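Long-range contact in TqaA (Penicillium aethiopicum, PDB 5DLK), which is a fungal nonribosomal peptide synthetase, represented here by its terminal condensation-like (CT) domain, which probably carries out peptide macrocyclization: residues 130-135 with 162-167. Sequence-based numbering, arbitrary orientation.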
loop_
_atom_site.group_PDB
_atom_site.type_symbol
_atom_site.label_atom_id
_atom_site.label_comp_id
_atom_site.label_asym_id
_atom_site.label_seq_id
_atom_site.Cartn_x
_atom_site.Cartn_y
_atom_site.Cartn_z
ATOM N N GLU A 130 -24.303 -21.990 13.735
ATOM C CA GLU A 130 -23.921 -20.582 13.637
ATOM C C GLU A 130 -22.760 -20.450 12.645
ATOM O O GLU A 130 -21.792 -21.195 12.728
ATOM C CB GLU A 130 -23.553 -20.038 15.025
ATOM C CG GLU A 130 -22.986 -18.620 15.077
ATOM C CD GLU A 130 -22.750 -18.134 16.512
ATOM O OE1 GLU A 130 -22.131 -18.875 17.314
ATOM O OE2 GLU A 130 -23.174 -17.002 16.839
ATOM N N ASP A 131 -22.857 -19.521 11.701
ATOM C CA ASP A 131 -21.824 -19.416 10.670
ATOM C C ASP A 131 -20.622 -18.601 11.148
ATOM O O ASP A 131 -20.764 -17.444 11.542
ATOM C CB ASP A 131 -22.384 -18.799 9.389
ATOM C CG ASP A 131 -21.296 -18.525 8.361
ATOM O OD1 ASP A 131 -20.849 -19.473 7.684
ATOM O OD2 ASP A 131 -20.863 -17.361 8.250
ATOM N N PRO A 132 -19.430 -19.207 11.097
ATOM C CA PRO A 132 -18.220 -18.574 11.627
ATOM C C PRO A 132 -17.903 -17.247 10.929
ATOM O O PRO A 132 -17.441 -16.330 11.589
ATOM C CB PRO A 132 -17.123 -19.604 11.343
ATOM C CG PRO A 132 -17.832 -20.867 11.051
ATOM C CD PRO A 132 -19.145 -20.504 10.467
ATOM N N MET A 133 -18.157 -17.142 9.627
ATOM C CA MET A 133 -17.851 -15.890 8.934
ATOM C C MET A 133 -18.771 -14.771 9.431
ATOM O O MET A 133 -18.329 -13.634 9.606
ATOM C CB MET A 133 -17.965 -16.040 7.414
ATOM C CG MET A 133 -17.483 -14.791 6.649
ATOM S SD MET A 133 -15.739 -14.369 6.898
ATOM C CE MET A 133 -14.917 -15.694 6.017
ATOM N N GLU A 134 -20.034 -15.101 9.700
ATOM C CA GLU A 134 -20.991 -14.112 10.186
ATOM C C GLU A 134 -20.614 -13.598 11.573
ATOM O O GLU A 134 -20.872 -12.437 11.905
ATOM C CB GLU A 134 -22.414 -14.691 10.202
ATOM C CG GLU A 134 -22.983 -14.914 8.792
ATOM C CD GLU A 134 -24.327 -15.624 8.803
ATOM O OE1 GLU A 134 -25.007 -15.590 9.856
ATOM O OE2 GLU A 134 -24.699 -16.208 7.756
ATOM N N VAL A 135 -20.025 -14.463 12.391
ATOM C CA VAL A 135 -19.486 -14.034 13.677
ATOM C C VAL A 135 -18.322 -13.053 13.456
ATOM O O VAL A 135 -18.235 -12.020 14.117
ATOM C CB VAL A 135 -18.998 -15.234 14.509
ATOM C CG1 VAL A 135 -18.195 -14.771 15.735
ATOM C CG2 VAL A 135 -20.198 -16.098 14.919
ATOM N N VAL A 162 -12.260 -18.678 14.547
ATOM C CA VAL A 162 -13.680 -18.894 14.835
ATOM C C VAL A 162 -14.085 -20.273 14.326
ATOM O O VAL A 162 -13.978 -20.555 13.137
ATOM C CB VAL A 162 -14.558 -17.792 14.199
ATOM C CG1 VAL A 162 -16.024 -18.026 14.492
ATOM C CG2 VAL A 162 -14.147 -16.424 14.730
ATOM N N SER A 163 -14.557 -21.133 15.234
ATOM C CA SER A 163 -14.748 -22.548 14.921
ATOM C C SER A 163 -16.189 -23.029 15.079
ATOM O O SER A 163 -16.879 -22.644 16.015
ATOM C CB SER A 163 -13.867 -23.419 15.834
ATOM O OG SER A 163 -12.498 -23.126 15.657
ATOM N N CYS A 164 -16.621 -23.881 14.158
ATOM C CA CYS A 164 -17.821 -24.687 14.364
ATOM C C CYS A 164 -17.483 -25.846 15.300
ATOM O O CYS A 164 -16.341 -26.307 15.318
ATOM C CB CYS A 164 -18.351 -25.229 13.040
ATOM S SG CYS A 164 -18.868 -23.979 11.859
ATOM N N PRO A 165 -18.481 -26.337 16.064
ATOM C CA PRO A 165 -18.322 -27.423 17.042
ATOM C C PRO A 165 -17.385 -28.587 16.661
ATOM O O PRO A 165 -16.649 -29.058 17.530
ATOM C CB PRO A 165 -19.755 -27.920 17.208
ATOM C CG PRO A 165 -20.544 -26.665 17.158
ATOM C CD PRO A 165 -19.842 -25.777 16.120
ATOM N N GLY A 166 -17.388 -29.049 15.420
ATOM C CA GLY A 166 -16.450 -30.110 15.066
ATOM C C GLY A 166 -15.013 -29.698 14.727
ATOM O O GLY A 166 -14.162 -30.556 14.476
ATOM N N ASN A 167 -14.733 -28.393 14.723
ATOM C CA ASN A 167 -13.447 -27.859 14.241
ATOM C C ASN A 167 -13.101 -28.322 12.824
ATOM O O ASN A 167 -11.925 -28.404 12.463
ATOM C CB ASN A 167 -12.296 -28.231 15.189
ATOM C CG ASN A 167 -12.330 -27.449 16.485
ATOM O OD1 ASN A 167 -12.934 -26.382 16.561
ATOM N ND2 ASN A 167 -11.685 -27.980 17.516
#
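Pro132, in the first turn of helix 132-144, presents its ring to two side chains of segment 162-167, Val162 and Cys164, which meet different parts of it. The thiol of Cys164 approaches the CG and CD atoms of the ring: SG lies 3.4 Å from Pro132 CG, a snug apolar contact, and somewhat farther from CD. With SG anti to the carbonyl carbon and beside the backbone N (chi1 -62°), the sulfur reaches from the residue just past the strand to the proline. Val162 meets CB, CA and the carbonyl oxygen of Pro132 instead. Its CG1, anti to the backbone N (chi1 180°), sits 3.7 Å from Pro132 CB and 3.6 Å from Pro132 O, so one methyl touches both ring and backbone of the first helical turn. The same methyl also reaches Val135, three residues further along the helix, where Val135 CB is 4.1 Å from Val162 CG1; the two valines cross obliquely and this contact is looser.

The pairing illustrates a beta-alpha-beta crossover: helix 132-144 links the neighbouring parallel strands 122-125 and 158-163, and its first turn packs on the end of the second strand. The unit belongs to the condensation-domain fold, and this corner lies away from the residues that bind the phosphopantetheine arm. His169 and Val171 of the adjoining antiparallel strand 169-177 also touch Pro132, while both valines also touch Cys126.

Asp131 is the N-cap of the helix: its OD2 accepts from Glu134 N at 2.8 Å, on the anti side of the carboxylate and with a bent N-H...O angle of 144°. Beyond Cys164 the chain reverses through a type I beta turn, in which Asn167 N donates to Cys164 O at 2.7 Å.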